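Local atomic coordinates of putative NADPH-dependent oxidoreductase (Desulfitobacterium hafniense DCB-2, PDB entry 3DB2), a protein that probably acts as an NADPH-dependent oxidoreductase, pairing a Rossmann-fold nucleotide-binding domain with a GFO/IDH/MocA-type C-terminal domain. Residues V70-P75 / A80-Q85; A9-G14 / E59-R64; Y18-A23 / H92-K97; V118-G123 / E325-N330. One frame throughout, in Å; residues are numbered along the deposited sequence.

Contact 1 (V70-P75 / A80-Q85); sequences VIITVP and AEVIEQ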
# COMPACT_ATOMS: atom_id res chain seq x y z
N VAL C 70 -25.95 -22.63 -17.19
CA VAL C 70 -24.64 -22.86 -17.80
C VAL C 70 -23.53 -22.24 -16.94
O VAL C 70 -23.70 -21.21 -16.30
CB VAL C 70 -24.54 -22.30 -19.22
CG1 VAL C 70 -25.53 -23.02 -20.16
CG2 VAL C 70 -24.83 -20.80 -19.26
N ILE C 71 -22.38 -22.90 -16.98
CA ILE C 71 -21.18 -22.49 -16.24
C ILE C 71 -20.11 -22.16 -17.27
O ILE C 71 -19.50 -23.06 -17.87
CB ILE C 71 -20.80 -23.60 -15.27
CG1 ILE C 71 -21.91 -23.83 -14.21
CG2 ILE C 71 -19.45 -23.34 -14.60
CD1 ILE C 71 -21.73 -25.06 -13.38
N ILE C 72 -19.92 -20.88 -17.55
CA ILE C 72 -19.15 -20.36 -18.66
C ILE C 72 -17.74 -20.00 -18.22
O ILE C 72 -17.53 -19.05 -17.47
CB ILE C 72 -19.84 -19.12 -19.28
CG1 ILE C 72 -21.24 -19.48 -19.77
CG2 ILE C 72 -19.03 -18.45 -20.38
CD1 ILE C 72 -22.09 -18.29 -20.17
N THR C 73 -16.78 -20.76 -18.71
CA THR C 73 -15.36 -20.59 -18.43
C THR C 73 -14.59 -20.49 -19.75
O THR C 73 -13.60 -21.18 -19.93
CB THR C 73 -14.81 -21.74 -17.58
OG1 THR C 73 -15.12 -23.01 -18.16
CG2 THR C 73 -15.46 -21.84 -16.19
N VAL C 74 -15.07 -19.65 -20.63
CA VAL C 74 -14.50 -19.37 -21.94
C VAL C 74 -13.67 -18.09 -21.87
O VAL C 74 -13.79 -17.42 -20.83
CB VAL C 74 -15.62 -19.21 -22.98
CG1 VAL C 74 -16.55 -20.42 -22.98
CG2 VAL C 74 -16.40 -17.93 -22.67
N PRO C 75 -12.87 -17.77 -22.87
CA PRO C 75 -12.08 -16.54 -22.80
C PRO C 75 -12.90 -15.26 -22.63
O PRO C 75 -13.99 -15.16 -23.18
CB PRO C 75 -11.40 -16.45 -24.17
CG PRO C 75 -11.45 -17.82 -24.74
CD PRO C 75 -12.61 -18.51 -24.12
N ALA C 80 -19.56 -12.41 -23.74
CA ALA C 80 -20.72 -11.69 -24.20
C ALA C 80 -21.55 -12.51 -25.19
O ALA C 80 -22.74 -12.74 -25.00
CB ALA C 80 -20.35 -10.38 -24.90
N GLU C 81 -20.94 -12.98 -26.28
CA GLU C 81 -21.75 -13.74 -27.24
C GLU C 81 -22.19 -15.06 -26.65
O GLU C 81 -23.26 -15.61 -26.96
CB GLU C 81 -20.96 -13.94 -28.54
CG GLU C 81 -19.70 -14.74 -28.35
CD GLU C 81 -18.86 -14.83 -29.60
OE1 GLU C 81 -17.94 -13.99 -29.73
OE2 GLU C 81 -19.11 -15.74 -30.42
N VAL C 82 -21.39 -15.67 -25.76
CA VAL C 82 -21.83 -16.96 -25.23
C VAL C 82 -23.00 -16.76 -24.27
O VAL C 82 -24.01 -17.48 -24.32
CB VAL C 82 -20.68 -17.69 -24.56
CG1 VAL C 82 -21.19 -18.95 -23.89
CG2 VAL C 82 -19.59 -18.02 -25.57
N ILE C 83 -22.88 -15.77 -23.40
CA ILE C 83 -24.00 -15.41 -22.52
C ILE C 83 -25.23 -15.05 -23.32
O ILE C 83 -26.36 -15.47 -23.02
CB ILE C 83 -23.62 -14.26 -21.55
CG1 ILE C 83 -22.50 -14.63 -20.58
CG2 ILE C 83 -24.83 -13.76 -20.80
CD1 ILE C 83 -21.77 -13.42 -19.96
N GLU C 84 -25.08 -14.29 -24.39
CA GLU C 84 -26.28 -13.91 -25.16
C GLU C 84 -26.97 -15.15 -25.73
O GLU C 84 -28.18 -15.27 -25.60
CB GLU C 84 -25.90 -12.93 -26.25
CG GLU C 84 -25.63 -11.50 -25.86
CD GLU C 84 -24.98 -10.65 -26.93
OE1 GLU C 84 -24.33 -11.21 -27.84
OE2 GLU C 84 -25.12 -9.41 -26.90
N GLN C 85 -26.19 -16.06 -26.33
CA GLN C 85 -26.79 -17.27 -26.88
C GLN C 85 -27.45 -18.11 -25.80
O GLN C 85 -28.57 -18.61 -25.96
CB GLN C 85 -25.75 -18.09 -27.64
CG GLN C 85 -26.41 -19.13 -28.55
CD GLN C 85 -25.48 -20.08 -29.23
OE1 GLN C 85 -24.25 -20.05 -29.11
NE2 GLN C 85 -26.04 -21.00 -30.01

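Contact 2 (A9-G14 / E59-R64); sequences AAIGLG and EALLAR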
# COMPACT_ATOMS: atom_id res chain seq x y z
N ALA C 9 -24.61 -27.19 -17.25
CA ALA C 9 -23.74 -27.53 -18.38
C ALA C 9 -22.47 -26.67 -18.29
O ALA C 9 -22.61 -25.48 -18.02
CB ALA C 9 -24.32 -27.30 -19.75
N ALA C 10 -21.34 -27.29 -18.55
CA ALA C 10 -20.03 -26.66 -18.57
C ALA C 10 -19.73 -26.23 -20.00
O ALA C 10 -19.72 -27.03 -20.91
CB ALA C 10 -18.90 -27.53 -18.02
N ILE C 11 -19.51 -24.94 -20.19
CA ILE C 11 -19.08 -24.39 -21.46
C ILE C 11 -17.70 -23.77 -21.36
O ILE C 11 -17.48 -22.81 -20.61
CB ILE C 11 -20.15 -23.40 -21.98
CG1 ILE C 11 -21.45 -24.12 -22.32
CG2 ILE C 11 -19.62 -22.63 -23.16
CD1 ILE C 11 -22.66 -23.23 -22.33
N GLY C 12 -16.76 -24.34 -22.11
CA GLY C 12 -15.37 -23.84 -22.10
C GLY C 12 -14.60 -24.83 -21.23
O GLY C 12 -14.67 -24.85 -20.00
N LEU C 13 -13.87 -25.76 -21.84
CA LEU C 13 -13.38 -26.87 -20.99
C LEU C 13 -11.87 -26.84 -20.87
O LEU C 13 -11.19 -27.86 -21.03
CB LEU C 13 -13.93 -28.16 -21.55
CG LEU C 13 -15.44 -28.19 -21.78
CD1 LEU C 13 -15.85 -29.51 -22.40
CD2 LEU C 13 -16.18 -27.98 -20.47
N GLY C 14 -11.33 -25.66 -20.57
CA GLY C 14 -9.96 -25.45 -20.15
C GLY C 14 -9.71 -25.86 -18.71
O GLY C 14 -10.47 -26.48 -17.98
N GLU C 59 -26.13 -25.54 -29.97
CA GLU C 59 -27.57 -25.71 -30.16
C GLU C 59 -28.03 -26.99 -29.47
O GLU C 59 -29.07 -27.15 -28.84
CB GLU C 59 -27.84 -25.69 -31.66
CG GLU C 59 -27.60 -24.37 -32.35
CD GLU C 59 -26.17 -23.92 -32.52
OE1 GLU C 59 -25.25 -24.74 -32.75
OE2 GLU C 59 -25.94 -22.69 -32.42
N ALA C 60 -27.19 -28.00 -29.54
CA ALA C 60 -27.47 -29.35 -29.06
C ALA C 60 -27.52 -29.30 -27.53
O ALA C 60 -28.33 -29.91 -26.85
CB ALA C 60 -26.43 -30.31 -29.58
N LEU C 61 -26.58 -28.50 -26.99
CA LEU C 61 -26.55 -28.31 -25.53
C LEU C 61 -27.79 -27.56 -25.09
O LEU C 61 -28.50 -27.93 -24.15
CB LEU C 61 -25.26 -27.58 -25.16
CG LEU C 61 -24.89 -27.34 -23.70
CD1 LEU C 61 -23.37 -27.35 -23.59
CD2 LEU C 61 -25.52 -26.04 -23.25
N LEU C 62 -28.11 -26.48 -25.79
CA LEU C 62 -29.21 -25.63 -25.33
C LEU C 62 -30.56 -26.31 -25.48
O LEU C 62 -31.51 -25.94 -24.78
CB LEU C 62 -29.10 -24.30 -26.08
CG LEU C 62 -27.87 -23.46 -25.71
CD1 LEU C 62 -27.68 -22.29 -26.65
CD2 LEU C 62 -27.98 -22.97 -24.26
N ALA C 63 -30.62 -27.30 -26.35
CA ALA C 63 -31.86 -28.06 -26.57
C ALA C 63 -32.18 -28.99 -25.40
O ALA C 63 -33.31 -29.46 -25.27
CB ALA C 63 -31.80 -28.87 -27.85
N ARG C 64 -31.23 -29.26 -24.52
CA ARG C 64 -31.53 -30.05 -23.34
C ARG C 64 -32.33 -29.31 -22.28
O ARG C 64 -31.92 -28.26 -21.78
CB ARG C 64 -30.21 -30.50 -22.72
CG ARG C 64 -29.22 -31.10 -23.71
CD ARG C 64 -28.09 -31.73 -22.92
NE ARG C 64 -27.29 -32.64 -23.70
CZ ARG C 64 -27.24 -33.96 -23.69
NH1 ARG C 64 -28.00 -34.68 -22.89
NH2 ARG C 64 -26.39 -34.55 -24.53

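Contact 3 (Y18-A23 / H92-K97); sequences YVMADA and HIYVEK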
# COMPACT_ATOMS: atom_id res chain seq x y z
N TYR C 18 -12.15 -27.42 -15.00
CA TYR C 18 -11.95 -28.58 -14.15
C TYR C 18 -11.81 -28.20 -12.67
O TYR C 18 -12.27 -28.86 -11.74
CB TYR C 18 -10.67 -29.31 -14.61
CG TYR C 18 -10.77 -30.02 -15.95
CD1 TYR C 18 -10.79 -29.36 -17.16
CD2 TYR C 18 -10.87 -31.40 -15.96
CE1 TYR C 18 -10.90 -30.05 -18.36
CE2 TYR C 18 -10.97 -32.10 -17.15
CZ TYR C 18 -10.98 -31.42 -18.35
OH TYR C 18 -11.08 -32.17 -19.50
N VAL C 19 -11.10 -27.12 -12.40
CA VAL C 19 -11.04 -26.63 -11.02
C VAL C 19 -12.45 -26.35 -10.52
O VAL C 19 -12.74 -26.75 -9.39
CB VAL C 19 -10.17 -25.38 -10.91
CG1 VAL C 19 -10.22 -24.70 -9.54
CG2 VAL C 19 -8.73 -25.79 -11.22
N MSE C 20 -13.27 -25.72 -11.38
CA MSE C 20 -14.65 -25.42 -10.96
C MSE C 20 -15.40 -26.71 -10.68
O MSE C 20 -15.98 -26.86 -9.60
CB MSE C 20 -15.38 -24.56 -11.99
CG MSE C 20 -15.00 -23.08 -12.08
SE MSE C 20 -15.01 -22.14 -10.35
CE MSE C 20 -16.92 -22.24 -10.05
N ALA C 21 -15.37 -27.65 -11.63
CA ALA C 21 -16.15 -28.88 -11.47
C ALA C 21 -15.67 -29.72 -10.30
O ALA C 21 -16.45 -30.37 -9.61
CB ALA C 21 -16.11 -29.68 -12.78
N ASP C 22 -14.37 -29.74 -10.05
CA ASP C 22 -13.84 -30.43 -8.88
C ASP C 22 -14.55 -29.93 -7.61
O ASP C 22 -14.87 -30.64 -6.67
CB ASP C 22 -12.34 -30.19 -8.79
CG ASP C 22 -11.56 -31.09 -9.73
OD1 ASP C 22 -12.19 -31.93 -10.41
OD2 ASP C 22 -10.32 -30.93 -9.78
N ALA C 23 -14.87 -28.64 -7.57
CA ALA C 23 -15.62 -28.16 -6.40
C ALA C 23 -17.12 -28.36 -6.53
O ALA C 23 -17.76 -28.91 -5.61
CB ALA C 23 -15.25 -26.70 -6.22
N HIS C 92 -30.12 -19.91 -17.21
CA HIS C 92 -29.52 -19.11 -16.14
C HIS C 92 -28.00 -19.16 -16.29
O HIS C 92 -27.41 -20.11 -16.80
CB HIS C 92 -30.03 -19.61 -14.80
CG HIS C 92 -31.54 -19.61 -14.75
ND1 HIS C 92 -32.30 -20.71 -14.45
CD2 HIS C 92 -32.45 -18.67 -15.02
CE1 HIS C 92 -33.59 -20.42 -14.50
NE2 HIS C 92 -33.73 -19.14 -14.85
N ILE C 93 -27.30 -18.09 -15.85
CA ILE C 93 -25.93 -17.88 -16.24
C ILE C 93 -25.00 -17.81 -15.03
O ILE C 93 -25.20 -16.98 -14.15
CB ILE C 93 -25.77 -16.56 -17.01
CG1 ILE C 93 -26.63 -16.40 -18.27
CG2 ILE C 93 -24.31 -16.33 -17.32
CD1 ILE C 93 -26.26 -17.35 -19.39
N TYR C 94 -23.99 -18.66 -15.02
CA TYR C 94 -22.77 -18.47 -14.24
C TYR C 94 -21.68 -18.14 -15.29
O TYR C 94 -21.45 -18.88 -16.25
CB TYR C 94 -22.46 -19.64 -13.30
CG TYR C 94 -21.15 -19.41 -12.58
CD1 TYR C 94 -19.92 -19.81 -13.12
CD2 TYR C 94 -21.13 -18.78 -11.35
CE1 TYR C 94 -18.72 -19.61 -12.50
CE2 TYR C 94 -19.92 -18.56 -10.69
CZ TYR C 94 -18.74 -18.98 -11.27
OH TYR C 94 -17.53 -18.78 -10.66
N VAL C 95 -20.97 -17.04 -15.06
CA VAL C 95 -19.80 -16.71 -15.85
C VAL C 95 -18.63 -16.36 -14.91
O VAL C 95 -18.79 -15.76 -13.84
CB VAL C 95 -20.05 -15.62 -16.90
CG1 VAL C 95 -20.31 -14.26 -16.30
CG2 VAL C 95 -18.87 -15.52 -17.88
N GLU C 96 -17.44 -16.80 -15.30
CA GLU C 96 -16.26 -16.53 -14.51
C GLU C 96 -15.95 -15.04 -14.60
O GLU C 96 -16.34 -14.32 -15.52
CB GLU C 96 -15.00 -17.23 -14.98
CG GLU C 96 -14.61 -18.39 -14.08
CD GLU C 96 -14.42 -17.95 -12.64
OE1 GLU C 96 -14.22 -16.75 -12.33
OE2 GLU C 96 -14.50 -18.86 -11.80
N LYS C 97 -15.20 -14.57 -13.61
CA LYS C 97 -14.81 -13.19 -13.55
C LYS C 97 -13.80 -12.73 -14.64
O LYS C 97 -13.06 -13.71 -14.99
CB LYS C 97 -14.19 -12.72 -12.24
CG LYS C 97 -13.34 -13.71 -11.51
CD LYS C 97 -12.14 -14.25 -12.26
CE LYS C 97 -11.06 -13.17 -12.40
NZ LYS C 97 -9.73 -13.86 -12.32

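Contact 4 (V118-G123 / E325-N330); sequences VKFLCG and EASLRN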
# COMPACT_ATOMS: atom_id res chain seq x y z
N VAL C 118 -33.21 -14.04 -16.93
CA VAL C 118 -32.53 -15.15 -16.26
C VAL C 118 -31.67 -14.66 -15.11
O VAL C 118 -31.26 -13.51 -15.07
CB VAL C 118 -31.71 -15.94 -17.30
CG1 VAL C 118 -32.64 -16.44 -18.39
CG2 VAL C 118 -30.62 -15.11 -17.92
N LYS C 119 -31.42 -15.46 -14.11
CA LYS C 119 -30.47 -15.36 -13.04
C LYS C 119 -29.06 -15.29 -13.65
O LYS C 119 -28.71 -15.95 -14.63
CB LYS C 119 -30.52 -16.52 -12.07
CG LYS C 119 -31.90 -16.74 -11.45
CD LYS C 119 -32.65 -15.43 -11.23
CE LYS C 119 -33.82 -15.69 -10.29
NZ LYS C 119 -34.31 -14.42 -9.68
N PHE C 120 -28.25 -14.46 -13.03
CA PHE C 120 -26.88 -14.21 -13.47
C PHE C 120 -25.97 -14.06 -12.26
O PHE C 120 -26.35 -13.24 -11.41
CB PHE C 120 -26.87 -12.97 -14.34
CG PHE C 120 -25.47 -12.50 -14.73
CD1 PHE C 120 -24.90 -13.04 -15.87
CD2 PHE C 120 -24.76 -11.57 -13.99
CE1 PHE C 120 -23.62 -12.67 -16.23
CE2 PHE C 120 -23.48 -11.20 -14.34
CZ PHE C 120 -22.92 -11.75 -15.48
N LEU C 121 -24.84 -14.73 -12.28
CA LEU C 121 -23.73 -14.49 -11.35
C LEU C 121 -22.45 -14.39 -12.16
O LEU C 121 -22.12 -15.23 -13.01
CB LEU C 121 -23.67 -15.52 -10.23
CG LEU C 121 -22.58 -15.40 -9.16
CD1 LEU C 121 -22.78 -14.15 -8.32
CD2 LEU C 121 -22.54 -16.62 -8.25
N CYS C 122 -21.67 -13.34 -11.90
CA CYS C 122 -20.29 -13.26 -12.41
C CYS C 122 -19.39 -13.60 -11.24
O CYS C 122 -19.32 -12.86 -10.26
CB CYS C 122 -19.99 -11.88 -12.99
SG CYS C 122 -18.30 -11.78 -13.60
N GLY C 123 -18.72 -14.73 -11.23
CA GLY C 123 -18.03 -15.32 -10.14
C GLY C 123 -16.73 -14.67 -9.74
O GLY C 123 -15.68 -15.04 -10.22
N GLU C 325 -24.49 -5.45 -13.22
CA GLU C 325 -24.16 -4.06 -12.90
C GLU C 325 -22.92 -3.98 -12.00
O GLU C 325 -21.97 -3.24 -12.27
CB GLU C 325 -25.33 -3.42 -12.19
CG GLU C 325 -25.58 -1.95 -12.42
CD GLU C 325 -26.91 -1.60 -11.74
OE1 GLU C 325 -26.94 -1.53 -10.49
OE2 GLU C 325 -27.89 -1.42 -12.50
N ALA C 326 -22.96 -4.74 -10.93
CA ALA C 326 -21.90 -4.84 -9.94
C ALA C 326 -20.62 -5.30 -10.63
O ALA C 326 -19.56 -4.73 -10.42
CB ALA C 326 -22.32 -5.73 -8.80
N SER C 327 -20.73 -6.32 -11.47
CA SER C 327 -19.54 -6.82 -12.17
C SER C 327 -18.96 -5.75 -13.08
O SER C 327 -17.74 -5.57 -13.16
CB SER C 327 -19.87 -8.07 -12.99
OG SER C 327 -20.45 -9.06 -12.17
N LEU C 328 -19.87 -5.05 -13.76
CA LEU C 328 -19.51 -3.96 -14.66
C LEU C 328 -18.77 -2.91 -13.83
O LEU C 328 -17.81 -2.34 -14.34
CB LEU C 328 -20.73 -3.41 -15.37
CG LEU C 328 -20.53 -2.39 -16.50
CD1 LEU C 328 -21.69 -2.45 -17.48
CD2 LEU C 328 -20.36 -0.98 -15.99
N ARG C 329 -19.19 -2.65 -12.60
CA ARG C 329 -18.51 -1.64 -11.81
C ARG C 329 -17.07 -2.06 -11.52
O ARG C 329 -16.18 -1.21 -11.45
CB ARG C 329 -19.20 -1.37 -10.48
CG ARG C 329 -20.14 -0.18 -10.44
CD ARG C 329 -20.31 0.34 -9.03
NE ARG C 329 -20.29 1.79 -8.92
CZ ARG C 329 -19.24 2.57 -8.72
NH1 ARG C 329 -18.02 2.06 -8.59
NH2 ARG C 329 -19.43 3.89 -8.64
N ASN C 330 -16.85 -3.36 -11.36
CA ASN C 330 -15.48 -3.85 -11.14
C ASN C 330 -14.63 -3.63 -12.37
O ASN C 330 -13.46 -3.19 -12.34
CB ASN C 330 -15.49 -5.33 -10.74
CG ASN C 330 -16.09 -5.58 -9.37
OD1 ASN C 330 -16.15 -4.64 -8.58
ND2 ASN C 330 -16.49 -6.83 -9.14

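Contact 1 (V70-P75 / A80-Q85)
Between Ile72 and Val74, the two residues that lean on Val82 and Ile83 of helix 79-88, Thr73 OG1 is gripped by two carbonyl groups where strand 6-11 runs into its glycine turn: it hydrogen bonds to Gly12 O and, more weakly, to Ile11 O. The backbone on the other side of the strand is held as well, Ile72 pairing with Tyr94 of strand 92-96. Ile72 points its side chain at the helix. CG1 lies beside the backbone N (chi1 -59°) and the chain then runs extended, which carries CD1 into the angle between two helix residues. There Ile72 CD1 meets Ile83 CG1 at 3.7 Å, the two side chains crossing at about a right angle, and Val82 CG1 at 3.9 Å, where the chains slide past each other in opposite directions. The other branch, Ile72 CG2, stays farther back, 4.2 Å from the same Val82 CG1. Val74 adds a looser touch, Val74 CG2 to Val82 CG2 at 4.3 Å. An alanine in place of Ile72 takes away the CD1 that Val82 and Ile83 share, which would probably open a gap between strand and helix. The arrangement is the first half of a beta-alpha-beta unit of the Rossmann fold, strand 69-72 leading into helix 79-88 and on to strand 92-96. No hydrogen bond joins residues 70-75 to 80-85, so between these segments the contact is made by branched aliphatic groups, and the bonds of Thr73 and of the Ile72 backbone serve the sheet and its loop.

Contact 2 (A9-G14 / E59-R64)
Leu61 reaches from helix 58-62 to strand 6-11 and sets its forked end over Ala9 and against Ile11. CG stands opposite the backbone N (chi1 -175°), which directs the fork from the helix at the sheet; the second torsion, 149°, is skewed from the staggered value. Both methyls come to the same small partner: Ala9 CB lies 3.9 Å from Leu61 CD2 and 4.0 Å from Leu61 CD1. It is about as far from Leu61 CG, and so rests over the flank of the fork. Ile11, two residues further on the same face of the strand, crosses Leu61 obliquely and shares its methyls out. Ile11 CG1 is 4.0 Å from Leu61 CD1, whereas the terminal Ile11 CD1 is 4.1 Å from Leu61 CD2. Each methyl of the leucine thus touches both strand residues. Tyr36 of the adjoining strand 30-36 also packs on Leu61, and Val82 and Cys86 of helix 79-88 on Ile11, so the leucine belongs to a wider apolar layer on this face of the parallel sheet. Just beyond Ile11 the strand gives way to a turn in which Gly12 has a positive phi of 103°, where a side chain would collide with the carbonyl O of Ile11. Gly12 and Gly14 fit the glycine-rich pattern of Rossmann folds, which as in relatives probably lies by the dinucleotide, and Gly14 is the N-cap of helix 15-24. The contact of Leu61 with the strand is itself wholly aliphatic, methyl and methylene groups meeting in the buried interior.

Contact 3 (Y18-A23 / H92-K97)
Met20, present as selenomethionine, reaches Tyr94 and Glu96 because its side chain folds: CG lies beside the backbone N (chi1 -74°), and bends at the next two torsions curl SE and CE round to the strand. Tyr94 meets it from the opposite direction, its CG anti to the backbone N at 177°. This is a helix-to-sheet contact of the Rossmann fold, in which one residue of helix 15-24, the helix that follows the glycine-rich turn, reaches strand 92-96. Met20 CE comes 3.6 Å from Tyr94 OH and 3.9 Å from Tyr94 CZ, approaching the ring obliquely at its hydroxyl end. The selenium serves the second partner, Met20 SE lying 3.6 Å from Glu96 OE2. Both polar ends have stronger ties elsewhere: Tyr94 OH hydrogen bonds with Glu306 of helix 302-316, whose Val307 also packs on Met20, and Glu96 OE2 accepts a bond from Trp16 NE1. The carboxylate is therefore held at both oxygens, since OE1 takes up the backbone N-H of the next residue. An alanine at Glu96 removes both carboxylate oxygens, which would probably leave the N-H groups of Trp16 NE1 and Lys97 N without their acceptors and take away the oxygen beside the selenium. Glu96 and Lys97 stand at the C-terminal end of the strand, where family members commonly carry a Glu-Lys-Pro sequence. The bond to the lysine backbone is short, Lys97 N to Glu96 OE1 measuring 2.7 Å, with the N-H on the anti side of the oxygen and 26° out of the carboxylate plane.

Contact 4 (V118-G123 / E325-N330)
Cys122 and Ser327 bring their CA atoms to 6.5 Å, the nearest approach between extended strand 120-123 and the opening turns of helix 324-343. The strand is the outermost of the parallel Rossmann sheet within this chain, and the helix comes more than 200 residues later, after the strands of the C-terminal domain except the short 347-348, so the contact brings a late helix to the edge of that sheet, near where helix 302-316 already packs. Beside it the approach to the helix is tied to the same strand: Cys122 pairs through its backbone with Ile322, and Phe120 O accepts a bond from Thr320 OG1. The side chains of Cys122 and Ser327 point at each other's segment. Cys122 carries SG anti to the backbone N (chi1 179°), while Ser327 has OG beside its own N (chi1 -55°), from where the hydroxyl is satisfied by the carbonyl of Gly323, just before the helix. The two CB atoms, Cys122 CB and Ser327 CB, are 3.8 Å apart, and Cys122 SG stands 4.1 Å from Ser327 CB. Phe120 comes less close, with Phe120 CE2 4.3 Å from Ser327 OG, which lies at the ring edge near the ring plane. The serine oxygen makes a tight, slightly short approach to the cysteine methylene that is not a hydrogen bond, Ser327 OG lying 3.0 Å from Cys122 CB and 3.8 Å from Cys122 SG.

How the contacts relate
From the N terminus, strand 6-11 opens contact 2 and helix 15-24 opens contact 3. Contact 2 closes at 59-64, before contact 3 does, so the two cross along the chain. Contact 1 then opens and closes within a few residues, nested inside the long loop that contact 3 shuts at 92-97. Contact 4 follows in series: it starts at 118-123 and closes only at 325-330, after nearly all of the C-terminal domain. All four reach the same parallel sheet, through strands 6-11, 69-72, 92-96 and 120-123, which lie side by side in that order. Contacts 1 to 3 fasten helices of the Rossmann domain to it, and contact 4 brings a late helix to its edge.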